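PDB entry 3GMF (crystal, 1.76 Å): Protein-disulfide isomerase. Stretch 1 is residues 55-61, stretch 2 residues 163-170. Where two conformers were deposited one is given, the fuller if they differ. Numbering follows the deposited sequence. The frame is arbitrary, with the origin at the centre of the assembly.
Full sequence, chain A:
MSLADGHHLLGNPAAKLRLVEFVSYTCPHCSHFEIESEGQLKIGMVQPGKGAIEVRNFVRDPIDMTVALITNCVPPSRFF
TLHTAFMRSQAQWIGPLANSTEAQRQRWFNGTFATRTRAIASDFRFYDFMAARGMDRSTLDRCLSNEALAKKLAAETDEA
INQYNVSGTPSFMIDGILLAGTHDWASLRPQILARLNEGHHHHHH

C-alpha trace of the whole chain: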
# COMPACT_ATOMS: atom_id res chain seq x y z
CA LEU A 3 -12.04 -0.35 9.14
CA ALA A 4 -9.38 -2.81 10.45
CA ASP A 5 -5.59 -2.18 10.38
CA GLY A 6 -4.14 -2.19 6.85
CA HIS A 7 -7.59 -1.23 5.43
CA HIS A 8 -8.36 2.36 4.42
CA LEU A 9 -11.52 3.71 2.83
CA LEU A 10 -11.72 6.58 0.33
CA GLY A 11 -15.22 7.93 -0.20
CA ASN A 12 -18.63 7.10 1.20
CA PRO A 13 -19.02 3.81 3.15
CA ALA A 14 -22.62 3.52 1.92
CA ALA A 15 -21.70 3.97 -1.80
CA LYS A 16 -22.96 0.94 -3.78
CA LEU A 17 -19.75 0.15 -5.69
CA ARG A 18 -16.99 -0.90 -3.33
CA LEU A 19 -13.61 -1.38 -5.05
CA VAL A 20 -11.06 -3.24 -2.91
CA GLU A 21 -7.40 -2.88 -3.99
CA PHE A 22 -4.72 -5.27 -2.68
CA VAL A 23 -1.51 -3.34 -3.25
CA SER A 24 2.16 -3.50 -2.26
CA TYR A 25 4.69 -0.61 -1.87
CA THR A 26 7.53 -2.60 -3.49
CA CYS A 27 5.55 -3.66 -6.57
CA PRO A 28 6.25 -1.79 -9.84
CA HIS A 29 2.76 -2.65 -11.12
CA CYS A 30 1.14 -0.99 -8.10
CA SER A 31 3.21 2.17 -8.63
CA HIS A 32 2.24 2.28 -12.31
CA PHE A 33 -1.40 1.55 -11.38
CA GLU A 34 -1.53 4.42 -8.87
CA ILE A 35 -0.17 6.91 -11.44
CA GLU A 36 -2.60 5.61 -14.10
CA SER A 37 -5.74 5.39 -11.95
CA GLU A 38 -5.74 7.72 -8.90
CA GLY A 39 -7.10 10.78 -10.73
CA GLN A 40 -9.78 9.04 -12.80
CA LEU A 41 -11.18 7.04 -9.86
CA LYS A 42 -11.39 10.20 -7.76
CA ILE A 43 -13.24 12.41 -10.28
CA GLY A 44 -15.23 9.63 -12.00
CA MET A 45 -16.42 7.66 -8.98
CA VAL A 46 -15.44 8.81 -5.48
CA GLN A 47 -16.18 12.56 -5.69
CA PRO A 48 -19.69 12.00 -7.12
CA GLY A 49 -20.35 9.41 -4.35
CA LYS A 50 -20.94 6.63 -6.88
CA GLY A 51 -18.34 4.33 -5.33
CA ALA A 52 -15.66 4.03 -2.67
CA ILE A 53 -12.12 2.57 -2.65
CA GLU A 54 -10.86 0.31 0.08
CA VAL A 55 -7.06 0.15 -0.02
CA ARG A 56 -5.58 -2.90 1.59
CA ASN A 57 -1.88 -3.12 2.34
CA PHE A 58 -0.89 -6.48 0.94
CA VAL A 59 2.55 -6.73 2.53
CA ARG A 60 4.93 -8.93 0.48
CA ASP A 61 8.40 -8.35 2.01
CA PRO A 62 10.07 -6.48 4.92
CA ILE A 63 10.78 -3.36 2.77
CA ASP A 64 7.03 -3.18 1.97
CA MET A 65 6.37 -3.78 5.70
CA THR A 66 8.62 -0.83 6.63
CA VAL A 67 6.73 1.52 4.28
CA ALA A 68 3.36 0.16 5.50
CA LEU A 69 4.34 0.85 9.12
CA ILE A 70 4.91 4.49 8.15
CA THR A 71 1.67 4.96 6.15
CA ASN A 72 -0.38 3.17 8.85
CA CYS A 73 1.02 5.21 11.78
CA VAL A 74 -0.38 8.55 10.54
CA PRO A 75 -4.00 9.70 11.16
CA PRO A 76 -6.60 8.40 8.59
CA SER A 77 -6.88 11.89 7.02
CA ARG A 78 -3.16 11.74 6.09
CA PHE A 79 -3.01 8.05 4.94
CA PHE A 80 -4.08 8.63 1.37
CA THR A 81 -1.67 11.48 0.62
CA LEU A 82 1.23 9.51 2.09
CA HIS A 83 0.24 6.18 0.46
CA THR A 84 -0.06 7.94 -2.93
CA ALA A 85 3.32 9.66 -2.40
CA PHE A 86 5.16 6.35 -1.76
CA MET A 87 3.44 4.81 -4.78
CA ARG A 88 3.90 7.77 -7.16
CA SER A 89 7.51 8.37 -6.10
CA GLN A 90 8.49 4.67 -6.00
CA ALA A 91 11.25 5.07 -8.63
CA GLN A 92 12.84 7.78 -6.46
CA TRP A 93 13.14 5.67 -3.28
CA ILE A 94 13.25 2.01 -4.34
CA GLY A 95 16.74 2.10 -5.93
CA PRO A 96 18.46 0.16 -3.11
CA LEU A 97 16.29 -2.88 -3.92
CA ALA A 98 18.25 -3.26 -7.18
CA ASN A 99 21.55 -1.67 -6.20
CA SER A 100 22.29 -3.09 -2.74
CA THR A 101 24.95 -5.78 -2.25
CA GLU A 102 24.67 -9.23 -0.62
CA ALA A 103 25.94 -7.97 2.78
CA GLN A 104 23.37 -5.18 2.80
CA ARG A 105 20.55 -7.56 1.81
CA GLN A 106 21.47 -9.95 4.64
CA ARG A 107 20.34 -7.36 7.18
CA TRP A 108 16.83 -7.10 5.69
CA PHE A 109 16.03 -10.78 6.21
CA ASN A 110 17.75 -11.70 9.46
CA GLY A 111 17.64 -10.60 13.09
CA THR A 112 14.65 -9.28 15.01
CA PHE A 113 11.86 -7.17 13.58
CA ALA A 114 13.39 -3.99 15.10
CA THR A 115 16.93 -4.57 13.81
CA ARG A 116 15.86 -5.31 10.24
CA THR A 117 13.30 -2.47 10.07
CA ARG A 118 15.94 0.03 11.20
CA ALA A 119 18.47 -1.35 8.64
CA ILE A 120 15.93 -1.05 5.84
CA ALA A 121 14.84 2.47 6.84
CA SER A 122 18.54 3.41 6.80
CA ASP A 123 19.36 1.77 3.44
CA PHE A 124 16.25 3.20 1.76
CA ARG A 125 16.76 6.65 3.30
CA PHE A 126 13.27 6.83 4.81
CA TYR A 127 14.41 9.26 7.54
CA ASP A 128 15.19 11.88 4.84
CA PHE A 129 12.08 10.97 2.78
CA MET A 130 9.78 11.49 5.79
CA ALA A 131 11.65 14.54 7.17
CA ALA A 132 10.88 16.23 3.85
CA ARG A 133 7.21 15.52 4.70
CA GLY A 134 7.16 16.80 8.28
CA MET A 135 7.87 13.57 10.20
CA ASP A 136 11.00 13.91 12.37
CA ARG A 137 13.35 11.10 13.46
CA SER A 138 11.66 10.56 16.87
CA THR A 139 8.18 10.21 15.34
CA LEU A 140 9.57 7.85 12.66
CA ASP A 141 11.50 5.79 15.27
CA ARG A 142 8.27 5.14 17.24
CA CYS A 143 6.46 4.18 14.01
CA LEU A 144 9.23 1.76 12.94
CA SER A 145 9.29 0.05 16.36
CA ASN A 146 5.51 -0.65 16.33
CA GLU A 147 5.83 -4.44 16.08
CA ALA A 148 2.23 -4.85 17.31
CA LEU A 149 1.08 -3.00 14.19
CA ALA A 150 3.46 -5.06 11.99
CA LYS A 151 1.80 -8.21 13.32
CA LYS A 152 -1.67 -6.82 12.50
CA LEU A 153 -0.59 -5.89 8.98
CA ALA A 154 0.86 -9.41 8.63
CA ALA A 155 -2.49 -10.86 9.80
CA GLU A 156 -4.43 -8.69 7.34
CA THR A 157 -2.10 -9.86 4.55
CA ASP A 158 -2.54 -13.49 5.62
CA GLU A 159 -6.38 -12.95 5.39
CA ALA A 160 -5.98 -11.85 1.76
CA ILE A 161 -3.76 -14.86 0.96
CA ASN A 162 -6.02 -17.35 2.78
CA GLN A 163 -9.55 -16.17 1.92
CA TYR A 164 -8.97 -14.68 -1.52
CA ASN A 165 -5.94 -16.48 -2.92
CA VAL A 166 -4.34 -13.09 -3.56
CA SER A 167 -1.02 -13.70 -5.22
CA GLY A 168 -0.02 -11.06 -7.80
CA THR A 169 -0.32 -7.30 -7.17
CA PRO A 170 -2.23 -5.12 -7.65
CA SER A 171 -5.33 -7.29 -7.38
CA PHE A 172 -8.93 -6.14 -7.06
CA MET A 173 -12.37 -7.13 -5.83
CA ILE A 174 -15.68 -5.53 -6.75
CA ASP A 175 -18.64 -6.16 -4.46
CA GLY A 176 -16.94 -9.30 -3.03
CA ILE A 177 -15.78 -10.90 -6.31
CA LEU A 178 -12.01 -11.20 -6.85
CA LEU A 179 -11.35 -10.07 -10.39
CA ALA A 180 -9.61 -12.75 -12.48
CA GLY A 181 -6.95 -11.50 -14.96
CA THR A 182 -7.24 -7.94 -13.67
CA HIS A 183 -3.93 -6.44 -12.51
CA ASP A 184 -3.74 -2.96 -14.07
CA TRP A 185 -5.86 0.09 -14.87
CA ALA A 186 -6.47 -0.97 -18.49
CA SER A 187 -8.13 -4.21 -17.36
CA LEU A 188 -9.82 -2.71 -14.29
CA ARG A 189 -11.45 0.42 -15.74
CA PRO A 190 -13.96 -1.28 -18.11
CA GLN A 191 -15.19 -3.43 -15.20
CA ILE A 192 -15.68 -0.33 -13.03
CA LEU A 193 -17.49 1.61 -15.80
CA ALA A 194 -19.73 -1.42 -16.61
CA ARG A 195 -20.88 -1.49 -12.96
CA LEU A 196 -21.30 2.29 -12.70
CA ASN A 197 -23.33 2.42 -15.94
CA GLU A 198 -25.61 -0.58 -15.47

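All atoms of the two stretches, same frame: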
# COMPACT_ATOMS: atom_id res chain seq x y z
N VAL A 55 -8.45 0.51 0.25
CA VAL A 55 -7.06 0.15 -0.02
C VAL A 55 -6.61 -0.79 1.06
O VAL A 55 -6.71 -0.48 2.25
CB VAL A 55 -6.16 1.40 -0.09
CG1 VAL A 55 -4.68 1.03 -0.15
CG2 VAL A 55 -6.56 2.23 -1.30
N ARG A 56 -6.16 -1.96 0.64
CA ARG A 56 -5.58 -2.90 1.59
C ARG A 56 -4.09 -3.06 1.33
O ARG A 56 -3.64 -3.25 0.19
CB ARG A 56 -6.29 -4.24 1.58
CG ARG A 56 -7.77 -4.16 1.96
CD ARG A 56 -8.37 -5.53 1.82
NE ARG A 56 -9.81 -5.52 2.03
CZ ARG A 56 -10.56 -6.61 2.14
NH1 ARG A 56 -10.00 -7.82 2.09
NH2 ARG A 56 -11.86 -6.50 2.32
N ASN A 57 -3.33 -2.93 2.41
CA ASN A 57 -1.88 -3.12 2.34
C ASN A 57 -1.58 -4.61 2.31
O ASN A 57 -1.65 -5.31 3.32
CB ASN A 57 -1.18 -2.45 3.51
CG ASN A 57 -1.41 -0.96 3.55
OD1 ASN A 57 -2.01 -0.43 4.49
ND2 ASN A 57 -0.94 -0.28 2.54
N PHE A 58 -1.25 -5.08 1.12
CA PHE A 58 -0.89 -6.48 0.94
C PHE A 58 0.63 -6.51 1.05
O PHE A 58 1.35 -6.22 0.09
CB PHE A 58 -1.34 -6.96 -0.44
CG PHE A 58 -1.14 -8.42 -0.66
CD1 PHE A 58 -2.02 -9.34 -0.12
CD2 PHE A 58 -0.04 -8.88 -1.41
CE1 PHE A 58 -1.82 -10.71 -0.32
CE2 PHE A 58 0.16 -10.24 -1.63
CZ PHE A 58 -0.72 -11.15 -1.09
N VAL A 59 1.12 -6.90 2.24
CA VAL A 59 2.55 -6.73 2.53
C VAL A 59 3.35 -7.96 2.10
O VAL A 59 3.12 -9.05 2.62
CB VAL A 59 2.76 -6.48 4.03
CG1 VAL A 59 4.26 -6.40 4.35
CG2 VAL A 59 2.04 -5.18 4.48
N ARG A 60 4.28 -7.78 1.16
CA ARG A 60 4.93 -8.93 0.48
C ARG A 60 6.32 -9.26 1.00
O ARG A 60 6.83 -10.38 0.76
CB ARG A 60 5.05 -8.68 -1.03
CG ARG A 60 3.69 -8.44 -1.76
CD ARG A 60 3.90 -8.33 -3.25
NE ARG A 60 4.91 -7.29 -3.54
CZ ARG A 60 5.74 -7.33 -4.57
NH1 ARG A 60 5.70 -8.35 -5.42
NH2 ARG A 60 6.64 -6.35 -4.73
N ASP A 61 6.96 -8.28 1.65
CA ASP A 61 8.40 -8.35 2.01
C ASP A 61 8.67 -7.29 3.11
O ASP A 61 7.82 -6.45 3.39
CB ASP A 61 9.29 -8.19 0.75
CG ASP A 61 9.14 -6.82 0.09
OD1 ASP A 61 9.47 -5.83 0.76
OD2 ASP A 61 8.67 -6.75 -1.07
N GLN A 163 -8.16 -16.25 2.40
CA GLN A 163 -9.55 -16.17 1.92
C GLN A 163 -9.68 -15.93 0.42
O GLN A 163 -10.59 -16.46 -0.21
CB GLN A 163 -10.36 -15.11 2.68
CG GLN A 163 -10.47 -15.41 4.17
CD GLN A 163 -11.63 -14.73 4.86
OE1 GLN A 163 -12.68 -14.51 4.27
NE2 GLN A 163 -11.44 -14.43 6.13
N TYR A 164 -8.76 -15.15 -0.15
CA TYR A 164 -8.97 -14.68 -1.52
C TYR A 164 -7.96 -15.17 -2.53
O TYR A 164 -8.09 -14.86 -3.72
CB TYR A 164 -9.11 -13.16 -1.53
CG TYR A 164 -10.26 -12.70 -0.67
CD1 TYR A 164 -11.56 -13.14 -0.92
CD2 TYR A 164 -10.05 -11.86 0.42
CE1 TYR A 164 -12.62 -12.74 -0.13
CE2 TYR A 164 -11.11 -11.45 1.22
CZ TYR A 164 -12.39 -11.90 0.94
OH TYR A 164 -13.46 -11.50 1.72
N ASN A 165 -6.97 -15.93 -2.06
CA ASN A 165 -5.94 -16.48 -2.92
C ASN A 165 -5.15 -15.38 -3.61
O ASN A 165 -4.62 -15.57 -4.70
CB ASN A 165 -6.55 -17.41 -3.97
CG ASN A 165 -7.47 -18.45 -3.36
OD1 ASN A 165 -7.09 -19.15 -2.41
ND2 ASN A 165 -8.68 -18.57 -3.89
N VAL A 166 -5.07 -14.22 -2.96
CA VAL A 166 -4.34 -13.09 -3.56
C VAL A 166 -2.88 -13.49 -3.70
O VAL A 166 -2.23 -13.96 -2.75
CB VAL A 166 -4.50 -11.74 -2.76
CG1 VAL A 166 -3.70 -10.61 -3.44
CG2 VAL A 166 -5.96 -11.34 -2.68
N SER A 167 -2.38 -13.34 -4.91
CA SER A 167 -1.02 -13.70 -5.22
C SER A 167 -0.24 -12.55 -5.88
O SER A 167 0.69 -11.99 -5.29
CB SER A 167 -1.07 -14.92 -6.15
OG SER A 167 0.23 -15.33 -6.49
N GLY A 168 -0.62 -12.20 -7.10
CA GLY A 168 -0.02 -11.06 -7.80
C GLY A 168 -0.61 -9.74 -7.31
O GLY A 168 -1.70 -9.70 -6.76
N THR A 169 0.14 -8.66 -7.51
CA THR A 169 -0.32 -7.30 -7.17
C THR A 169 -0.16 -6.35 -8.37
O THR A 169 0.71 -6.57 -9.22
CB THR A 169 0.45 -6.75 -5.97
OG1 THR A 169 1.85 -6.96 -6.18
CG2 THR A 169 -0.02 -7.45 -4.66
N PRO A 170 -1.04 -5.33 -8.49
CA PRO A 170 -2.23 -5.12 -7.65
C PRO A 170 -3.27 -6.17 -8.02
O PRO A 170 -3.25 -6.69 -9.14
CB PRO A 170 -2.73 -3.73 -8.07
CG PRO A 170 -2.30 -3.61 -9.49
CD PRO A 170 -0.94 -4.27 -9.52

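The contact between residues 55-61 and 163-170 is a small packing of side chains centred on one aromatic ring, Phe58, flanked by two arginines and made without a single hydrogen bond from one stretch to the other. Together the two sides bury 261 Å², and at least 108 residues of sequence separate any two that touch, so this is a tertiary contact in the full sense.

The first stretch begins as the end of a strand, and its side chains alternate. Arg56, Phe58 and Arg60 direct their CA-to-CB bonds toward the second stretch, whereas Val55, Asn57, Val59 and Asp61 lie out of its reach. The alternation continues past the strand, which ends at Asn57, because the backbone stays extended through Val59. The unused residues have other tasks: Asn57 is hydrogen-bonded through both side-chain ends elsewhere in the structure, and Asp61 caps the helix that follows.

Phe58 has the largest covered area, 80 Å², of any residue in the contact. Its chi1 of -174° (t) and chi2 of 78° lay the ring along the loop that runs from Val166 to Thr169. A flat apolar ring suits the place: it offers a face to Val166 and carbon atoms to Thr169, both buried, and loses no hydrogen bonds on burial. Val166 sits over one face: its CG1 is 3.9 Å from the ring centroid and only 20° off the ring normal, a CH-pi arrangement, and CG1 approaches Phe58 CE1 to 3.6 Å. A branched, apolar valine suits this place because a methyl group can settle on the pi face and neither partner has a polar group in its side chain to leave unsatisfied. The far end of the ring meets backbone, with Phe58 CZ 3.6 Å from Val166 O and Phe58 CE2 4.1 Å from Ser167 O. Ser167 thus takes part through its main chain; its CA-to-CB bond points away, its side chain comes no nearer than 6.3 Å (CB to Phe58 CZ), and the residue is exposed.

Thr169, with chi1 at 48° (p), serves two neighbours. Its methyl, CG2, packs 3.6 Å from Phe58 CD2 and also lies 4.3 Å from Arg60 CD. Its OG1 is 3.8 Å from Arg60 CD and over one face of the Arg60 guanidinium, without a hydrogen bond. Arg60 lays its aliphatic CD against Thr169, while NE and NH2 are hydrogen-bonded elsewhere in the structure.

At the other end, Arg56 reaches out in a nearly extended conformation (m, t, t), bringing NH1 to 3.9 Å from Tyr164 CE2. The ring atom lies at the edge of the guanidinium, near its plane, so the groups are not stacked. The CA-to-CB bond of Tyr164, at the end of its helix, points toward the first stretch, and CE2 meets the end of the long arginine.

Asn165, which takes a positive phi as the chain leaves the helix, Gly168 and Pro170 make no contact. The CA-to-CB bond of Pro170, after a cis peptide bond, points away, leaving Thr169 as the last residue to touch the first stretch.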